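Local coordinates for major capsid protein (Faustovirus, PDB 5J7O) that builds the protein capsid of a large double-stranded DNA virus, as a double jelly-roll subunit that assembles in threes, at residues V175-Y180 with S330-T335; S243-G248 with P266-I271. One frame throughout, in Å; residues are numbered along the deposited sequence.

How the contacts relate
The two contacts lie in different parts of a double jelly-roll subunit. Contact 1 (175-180 with 330-335) is a buried strand pairing; its centre is about 15 Å from the centre of the chain. Contact 2 (243-248 with 266-271) lies in the long loop between strands 232-240 and 273-280, and its centre is about 40 Å from that of the chain. The centres of the two contacts are 46 Å apart and their nearest atoms about 32 Å apart, so they do not touch. Segments 175-180 and 330-335 bracket both segments of contact 2 in the sequence. Contact 1 is packed mostly by its own chain, whereas contact 2 is in reach of both other subunits of the trimer.

Contact 1: residues V175-Y180 with S330-T335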
ATOM      1  N   VAL B 175      18.240  18.700  11.602  1.00 32.59           N
ATOM      2  CA  VAL B 175      16.901  19.181  11.911  1.00 33.45           C
ATOM      3  C   VAL B 175      15.881  18.307  11.199  1.00 34.20           C
ATOM      4  O   VAL B 175      16.143  17.738  10.133  1.00 32.86           O
ATOM      5  CB  VAL B 175      16.708  20.666  11.534  1.00 33.07           C
ATOM      6  CG1 VAL B 175      17.484  21.559  12.490  1.00 32.83           C
ATOM      7  CG2 VAL B 175      17.141  20.914  10.103  1.00 33.86           C
ATOM      8  N   ARG B 176      14.709  18.196  11.813  1.00 34.98           N
ATOM      9  CA  ARG B 176      13.607  17.427  11.266  1.00 33.89           C
ATOM     10  C   ARG B 176      12.312  18.126  11.636  1.00 32.43           C
ATOM     11  O   ARG B 176      12.250  18.858  12.628  1.00 31.45           O
ATOM     12  CB  ARG B 176      13.592  15.994  11.805  1.00 33.68           C
ATOM     13  CG  ARG B 176      12.533  15.754  12.865  1.00 34.51           C
ATOM     14  CD  ARG B 176      12.839  14.513  13.678  1.00 35.53           C
ATOM     15  NE  ARG B 176      12.868  13.295  12.869  1.00 38.40           N
ATOM     16  CZ  ARG B 176      13.480  12.171  13.233  1.00 40.66           C
ATOM     17  NH1 ARG B 176      14.133  12.106  14.387  1.00 43.09           N
ATOM     18  NH2 ARG B 176      13.448  11.109  12.441  1.00 40.13           N
ATOM     19  N   TYR B 177      11.280  17.895  10.835  1.00 34.02           N
ATOM     20  CA  TYR B 177       9.933  18.324  11.178  1.00 33.37           C
ATOM     21  C   TYR B 177       9.178  17.196  11.870  1.00 35.21           C
ATOM     22  O   TYR B 177       9.442  16.011  11.645  1.00 35.66           O
ATOM     23  CB  TYR B 177       9.168  18.781   9.932  1.00 31.96           C
ATOM     24  CG  TYR B 177       9.491  20.196   9.512  1.00 31.45           C
ATOM     25  CD1 TYR B 177      10.521  20.460   8.618  1.00 29.99           C
ATOM     26  CD2 TYR B 177       8.778  21.270  10.026  1.00 30.79           C
ATOM     27  CE1 TYR B 177      10.826  21.759   8.239  1.00 31.17           C
ATOM     28  CE2 TYR B 177       9.075  22.571   9.654  1.00 30.99           C
ATOM     29  CZ  TYR B 177      10.099  22.808   8.762  1.00 31.44           C
ATOM     30  OH  TYR B 177      10.394  24.101   8.393  1.00 30.47           O
ATOM     31  N   CYS B 178       8.239  17.577  12.729  1.00 35.94           N
ATOM     32  CA  CYS B 178       7.342  16.590  13.304  1.00 33.15           C
ATOM     33  C   CYS B 178       6.488  15.968  12.203  1.00 31.56           C
ATOM     34  O   CYS B 178       6.349  16.514  11.105  1.00 31.35           O
ATOM     35  CB  CYS B 178       6.457  17.228  14.367  1.00 33.63           C
ATOM     36  SG  CYS B 178       5.204  18.352  13.715  1.00 36.25           S
ATOM     37  N   GLU B 179       5.947  14.788  12.488  1.00 31.46           N
ATOM     38  CA  GLU B 179       5.078  14.136  11.519  1.00 31.16           C
ATOM     39  C   GLU B 179       3.797  14.939  11.349  1.00 28.29           C
ATOM     40  O   GLU B 179       3.237  15.460  12.319  1.00 23.53           O
ATOM     41  CB  GLU B 179       4.765  12.705  11.948  1.00 32.64           C
ATOM     42  CG  GLU B 179       5.918  11.744  11.722  1.00 34.15           C
ATOM     43  CD  GLU B 179       5.505  10.294  11.850  1.00 37.41           C
ATOM     44  OE1 GLU B 179       4.593  10.005  12.652  1.00 37.40           O
ATOM     45  OE2 GLU B 179       6.086   9.446  11.142  1.00 39.62           O
ATOM     46  N   TYR B 180       3.357  15.053  10.101  1.00 25.96           N
ATOM     47  CA  TYR B 180       2.192  15.847   9.732  1.00 27.81           C
ATOM     48  C   TYR B 180       2.295  17.281  10.258  1.00 31.17           C
ATOM     49  O   TYR B 180       1.451  17.726  11.041  1.00 32.59           O
ATOM     50  CB  TYR B 180       0.915  15.176  10.218  1.00 25.81           C
ATOM     51  CG  TYR B 180       0.793  13.765   9.693  1.00 26.18           C
ATOM     52  CD1 TYR B 180       0.414  13.530   8.380  1.00 27.78           C
ATOM     53  CD2 TYR B 180       1.086  12.671  10.497  1.00 24.87           C
ATOM     54  CE1 TYR B 180       0.310  12.248   7.884  1.00 28.99           C
ATOM     55  CE2 TYR B 180       0.986  11.382  10.008  1.00 27.21           C
ATOM     56  CZ  TYR B 180       0.597  11.177   8.700  1.00 29.73           C
ATOM     57  OH  TYR B 180       0.494   9.900   8.203  1.00 32.38           O
ATOM     58  N   SER B 330       8.890  25.250  18.620  1.00 34.70           N
ATOM     59  CA  SER B 330       9.492  24.118  19.316  1.00 34.92           C
ATOM     60  C   SER B 330       8.635  22.858  19.268  1.00 36.71           C
ATOM     61  O   SER B 330       9.125  21.789  19.649  1.00 37.90           O
ATOM     62  CB  SER B 330       9.781  24.498  20.769  1.00 34.12           C
ATOM     63  OG  SER B 330       8.697  25.214  21.336  1.00 35.94           O
ATOM     64  N   ASN B 331       7.384  22.950  18.822  1.00 36.41           N
ATOM     65  CA  ASN B 331       6.534  21.780  18.643  1.00 36.84           C
ATOM     66  C   ASN B 331       6.440  21.335  17.191  1.00 36.47           C
ATOM     67  O   ASN B 331       5.779  20.332  16.905  1.00 34.44           O
ATOM     68  CB  ASN B 331       5.128  22.057  19.186  1.00 37.43           C
ATOM     69  CG  ASN B 331       5.089  22.126  20.698  1.00 38.40           C
ATOM     70  OD1 ASN B 331       5.872  21.466  21.381  1.00 37.54           O
ATOM     71  ND2 ASN B 331       4.169  22.922  21.231  1.00 39.84           N
ATOM     72  N   ILE B 332       7.085  22.049  16.271  1.00 36.42           N
ATOM     73  CA  ILE B 332       7.022  21.745  14.851  1.00 34.70           C
ATOM     74  C   ILE B 332       8.372  21.286  14.313  1.00 35.20           C
ATOM     75  O   ILE B 332       8.441  20.333  13.533  1.00 36.34           O
ATOM     76  CB  ILE B 332       6.502  22.967  14.061  1.00 32.67           C
ATOM     77  CG1 ILE B 332       5.105  23.360  14.545  1.00 32.72           C
ATOM     78  CG2 ILE B 332       6.501  22.684  12.566  1.00 32.40           C
ATOM     79  CD1 ILE B 332       4.084  22.253  14.421  1.00 31.50           C
ATOM     80  N   LEU B 333       9.452  21.943  14.726  1.00 34.22           N
ATOM     81  CA  LEU B 333      10.795  21.679  14.228  1.00 34.65           C
ATOM     82  C   LEU B 333      11.648  21.155  15.372  1.00 36.74           C
ATOM     83  O   LEU B 333      11.613  21.705  16.478  1.00 39.05           O
ATOM     84  CB  LEU B 333      11.404  22.953  13.639  1.00 35.18           C
ATOM     85  CG  LEU B 333      12.741  22.859  12.912  1.00 35.55           C
ATOM     86  CD1 LEU B 333      12.582  22.129  11.588  1.00 35.69           C
ATOM     87  CD2 LEU B 333      13.303  24.252  12.702  1.00 35.73           C
ATOM     88  N   PHE B 334      12.417  20.098  15.110  1.00 35.75           N
ATOM     89  CA  PHE B 334      13.130  19.400  16.167  1.00 36.61           C
ATOM     90  C   PHE B 334      14.572  19.118  15.774  1.00 36.81           C
ATOM     91  O   PHE B 334      14.896  18.927  14.599  1.00 37.96           O
ATOM     92  CB  PHE B 334      12.443  18.080  16.531  1.00 36.64           C
ATOM     93  CG  PHE B 334      11.096  18.257  17.159  1.00 39.14           C
ATOM     94  CD1 PHE B 334       9.968  18.422  16.373  1.00 40.05           C
ATOM     95  CD2 PHE B 334      10.956  18.262  18.536  1.00 40.31           C
ATOM     96  CE1 PHE B 334       8.726  18.588  16.947  1.00 41.54           C
ATOM     97  CE2 PHE B 334       9.714  18.427  19.117  1.00 42.38           C
ATOM     98  CZ  PHE B 334       8.598  18.591  18.321  1.00 42.74           C
ATOM     99  N   THR B 335      15.429  19.104  16.790  1.00 36.89           N
ATOM    100  CA  THR B 335      16.804  18.659  16.646  1.00 36.21           C
ATOM    101  C   THR B 335      16.848  17.138  16.586  1.00 35.33           C
ATOM    102  O   THR B 335      16.066  16.453  17.251  1.00 34.16           O
ATOM    103  CB  THR B 335      17.640  19.177  17.822  1.00 35.76           C
ATOM    104  OG1 THR B 335      17.806  20.596  17.710  1.00 34.79           O
ATOM    105  CG2 THR B 335      19.002  18.514  17.877  1.00 38.25           C
TER
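Tyr-177 and Leu-333 meet as a non-hydrogen-bonded pair between antiparallel strands. The strands, 170-177 and 333-336, belong to a three-stranded sheet of the double jelly-roll subunit. The Tyr-177 side chain can be followed outward. Tyr-177 CB lies 4.0 Å from Ile-332 O. With chi1 at -81°, CG stands beside the backbone N, 4.2 Å from both Ile-332 O and Leu-333 CD1. Tyr-177 CD2 meets Ile-332 O at 3.6 Å and Ile-332 CG2 at 3.7 Å. This CG2 methyl sits at the ring edge, in plane, and also touches CE2. CD1, CE1, CE2 and CZ all meet CD1 of Leu-333. That methyl stands over the centre of one ring face, a CH-pi contact 10° off the ring normal. At the tip, OH is hydrogen-bonded to NE2 of Gln-387, which satisfies it.

Arg-176 and Phe-334 form the hydrogen-bonded pair, with Arg-176 N to Phe-334 O at 2.9 Å and the return bond from Phe-334 N. On that face both side chains reach Trp-465, Arg-176 by a cation-pi contact, while Arg-176 NE bonds to Gln-284 O. Beyond the strands, Cys-178 N donates to Ile-332 O at 2.9 Å, and Cys-178 CB packs 3.7 Å from CE1 of Phe-334.

Contact 2: residues S243-G248 with P266-I271; sequences STTPWG and PVNAAI
Thr-245 OG1 is held by two hydrogen bonds, one of which leads to segment 266-271. It accepts a 3.0 Å hydrogen bond from Trp-247 N, which makes an ST turn. Thr-245 OG1 also bonds to a water oxygen at 2.7 Å. This water donates in turn to Val-267 O. OG1 lies anti to its own backbone N (chi1 176°), beside the carbonyl carbon from which the chain runs on to Trp-247. OG1 and the water oxygen both lie at the edge of the Trp-247 ring, in its plane.

One face of that indole carries Pro-266. Its CG sits 3.4 Å above the plane, offset toward the rim, and 3.4 Å from Trp-247 CD1. This is a CH-pi contact with the five-membered ring, 20° off its normal. Pro-266 CB also reaches Trp-247 CD1, at 3.6 Å. The two side chains cross at about a right angle.

Two backbone bonds tie the other end. Ser-243 N donates to Ala-269 O at 3.0 Å in a nearly straight bond (177° at the hydrogen). Ala-269 N donates back to Thr-244 O. Beside these bonds the Asn-268 amide lies against the backbone of Ser-243 and Thr-244, with Asn-268 OD1 3.5 Å from Thr-244 CA.

Both other subunits pack on the Trp-247 part of the contact. Trp-247 meets Tyr-480 of the second subunit edge-to-face. Trp-247 O accepts from NE2 of Gln-161 of the third subunit, and Gly-248 N donates to Gln-509 of the second. The hydroxyl of Thr-245 thus couples the ST turn to the water bridge, next to the apolar proline-on-indole contact, and the same turn carries bonds to the rest of the trimer.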
ATOM      1  N   SER B 243      19.283 -20.490 -11.901  1.00 35.22           N
ATOM      2  CA  SER B 243      20.309 -21.504 -12.142  1.00 36.06           C
ATOM      3  C   SER B 243      21.692 -21.104 -11.637  1.00 38.73           C
ATOM      4  O   SER B 243      22.693 -21.677 -12.084  1.00 41.18           O
ATOM      5  CB  SER B 243      20.397 -21.883 -13.625  1.00 35.81           C
ATOM      6  OG  SER B 243      19.127 -22.256 -14.134  1.00 37.18           O
ATOM      7  N   THR B 244      21.789 -20.150 -10.713  1.00 37.75           N
ATOM      8  CA  THR B 244      23.062 -19.828 -10.083  1.00 36.58           C
ATOM      9  C   THR B 244      22.795 -19.357  -8.658  1.00 34.93           C
ATOM     10  O   THR B 244      21.652 -19.341  -8.192  1.00 32.59           O
ATOM     11  CB  THR B 244      23.844 -18.785 -10.891  1.00 36.05           C
ATOM     12  OG1 THR B 244      25.180 -18.688 -10.380  1.00 34.60           O
ATOM     13  CG2 THR B 244      23.179 -17.431 -10.799  1.00 35.81           C
ATOM     14  N   THR B 245      23.862 -18.969  -7.962  1.00 36.54           N
ATOM     15  CA  THR B 245      23.781 -18.685  -6.537  1.00 37.02           C
ATOM     16  C   THR B 245      24.862 -17.691  -6.151  1.00 34.95           C
ATOM     17  O   THR B 245      25.910 -17.633  -6.804  1.00 35.32           O
ATOM     18  CB  THR B 245      23.939 -19.971  -5.709  1.00 36.75           C
ATOM     19  OG1 THR B 245      23.947 -19.651  -4.312  1.00 37.21           O
ATOM     20  CG2 THR B 245      25.238 -20.677  -6.071  1.00 35.18           C
ATOM     21  N   PRO B 246      24.634 -16.884  -5.107  1.00 33.81           N
ATOM     22  CA  PRO B 246      25.737 -16.097  -4.539  1.00 35.43           C
ATOM     23  C   PRO B 246      26.628 -16.898  -3.607  1.00 38.43           C
ATOM     24  O   PRO B 246      27.769 -16.483  -3.363  1.00 40.36           O
ATOM     25  CB  PRO B 246      25.012 -14.981  -3.777  1.00 35.39           C
ATOM     26  CG  PRO B 246      23.723 -15.612  -3.368  1.00 34.48           C
ATOM     27  CD  PRO B 246      23.339 -16.543  -4.492  1.00 33.55           C
ATOM     28  N   TRP B 247      26.146 -18.024  -3.088  1.00 37.65           N
ATOM     29  CA  TRP B 247      26.930 -18.824  -2.159  1.00 36.42           C
ATOM     30  C   TRP B 247      28.094 -19.497  -2.871  1.00 38.55           C
ATOM     31  O   TRP B 247      27.970 -19.945  -4.015  1.00 38.57           O
ATOM     32  CB  TRP B 247      26.052 -19.886  -1.496  1.00 35.61           C
ATOM     33  CG  TRP B 247      25.111 -19.342  -0.471  1.00 35.59           C
ATOM     34  CD1 TRP B 247      23.774 -19.111  -0.622  1.00 35.72           C
ATOM     35  CD2 TRP B 247      25.436 -18.957   0.868  1.00 33.81           C
ATOM     36  NE1 TRP B 247      23.246 -18.608   0.543  1.00 34.43           N
ATOM     37  CE2 TRP B 247      24.247 -18.503   1.473  1.00 34.42           C
ATOM     38  CE3 TRP B 247      26.618 -18.952   1.615  1.00 32.32           C
ATOM     39  CZ2 TRP B 247      24.206 -18.049   2.789  1.00 33.98           C
ATOM     40  CZ3 TRP B 247      26.576 -18.501   2.921  1.00 33.12           C
ATOM     41  CH2 TRP B 247      25.378 -18.056   3.495  1.00 34.17           C
ATOM     42  N   GLY B 248      29.232 -19.567  -2.184  1.00 38.80           N
ATOM     43  CA  GLY B 248      30.352 -20.322  -2.708  1.00 38.74           C
ATOM     44  C   GLY B 248      29.992 -21.782  -2.906  1.00 39.63           C
ATOM     45  O   GLY B 248      29.162 -22.345  -2.190  1.00 40.42           O
ATOM     46  N   PRO B 266      22.238 -24.416   0.640  1.00 36.19           N
ATOM     47  CA  PRO B 266      21.472 -23.722  -0.400  1.00 37.85           C
ATOM     48  C   PRO B 266      21.699 -24.339  -1.771  1.00 39.82           C
ATOM     49  O   PRO B 266      22.741 -24.938  -2.050  1.00 41.94           O
ATOM     50  CB  PRO B 266      22.010 -22.287  -0.341  1.00 37.83           C
ATOM     51  CG  PRO B 266      23.356 -22.410   0.294  1.00 36.74           C
ATOM     52  CD  PRO B 266      23.251 -23.547   1.262  1.00 35.16           C
ATOM     53  N   VAL B 267      20.693 -24.192  -2.629  1.00 36.55           N
ATOM     54  CA  VAL B 267      20.745 -24.684  -3.997  1.00 35.35           C
ATOM     55  C   VAL B 267      20.539 -23.503  -4.939  1.00 36.48           C
ATOM     56  O   VAL B 267      20.276 -22.378  -4.514  1.00 37.76           O
ATOM     57  CB  VAL B 267      19.705 -25.790  -4.263  1.00 35.03           C
ATOM     58  CG1 VAL B 267      19.911 -26.956  -3.309  1.00 35.70           C
ATOM     59  CG2 VAL B 267      18.295 -25.236  -4.137  1.00 31.43           C
ATOM     60  N   ASN B 268      20.669 -23.779  -6.235  1.00 36.53           N
ATOM     61  CA  ASN B 268      20.467 -22.748  -7.243  1.00 35.04           C
ATOM     62  C   ASN B 268      19.067 -22.154  -7.130  1.00 35.50           C
ATOM     63  O   ASN B 268      18.128 -22.802  -6.662  1.00 36.72           O
ATOM     64  CB  ASN B 268      20.675 -23.319  -8.645  1.00 36.39           C
ATOM     65  CG  ASN B 268      22.131 -23.607  -8.950  1.00 39.34           C
ATOM     66  OD1 ASN B 268      23.029 -22.914  -8.468  1.00 39.23           O
ATOM     67  ND2 ASN B 268      22.373 -24.631  -9.762  1.00 40.51           N
ATOM     68  N   ALA B 269      18.938 -20.903  -7.558  1.00 35.49           N
ATOM     69  CA  ALA B 269      17.651 -20.230  -7.533  1.00 35.67           C
ATOM     70  C   ALA B 269      16.778 -20.700  -8.690  1.00 37.35           C
ATOM     71  O   ALA B 269      17.271 -21.067  -9.761  1.00 38.35           O
ATOM     72  CB  ALA B 269      17.835 -18.714  -7.599  1.00 36.93           C
ATOM     73  N   ALA B 270      15.466 -20.696  -8.459  1.00 37.31           N
ATOM     74  CA  ALA B 270      14.505 -21.064  -9.488  1.00 35.65           C
ATOM     75  C   ALA B 270      13.936 -19.865 -10.233  1.00 35.33           C
ATOM     76  O   ALA B 270      13.451 -20.029 -11.358  1.00 37.32           O
ATOM     77  CB  ALA B 270      13.354 -21.874  -8.879  1.00 31.94           C
ATOM     78  N   ILE B 271      13.981 -18.673  -9.638  1.00 34.23           N
ATOM     79  CA  ILE B 271      13.512 -17.452 -10.273  1.00 35.05           C
ATOM     80  C   ILE B 271      14.635 -16.420 -10.236  1.00 36.07           C
ATOM     81  O   ILE B 271      15.633 -16.575  -9.532  1.00 37.30           O
ATOM     82  CB  ILE B 271      12.241 -16.887  -9.604  1.00 33.92           C
ATOM     83  CG1 ILE B 271      12.560 -16.391  -8.191  1.00 34.82           C
ATOM     84  CG2 ILE B 271      11.136 -17.932  -9.578  1.00 34.08           C
ATOM     85  CD1 ILE B 271      11.405 -15.683  -7.518  1.00 34.85           C
TER
HETATM   86  O   HOH W   1      21.380 -19.885  -3.660  1.00 40.36           O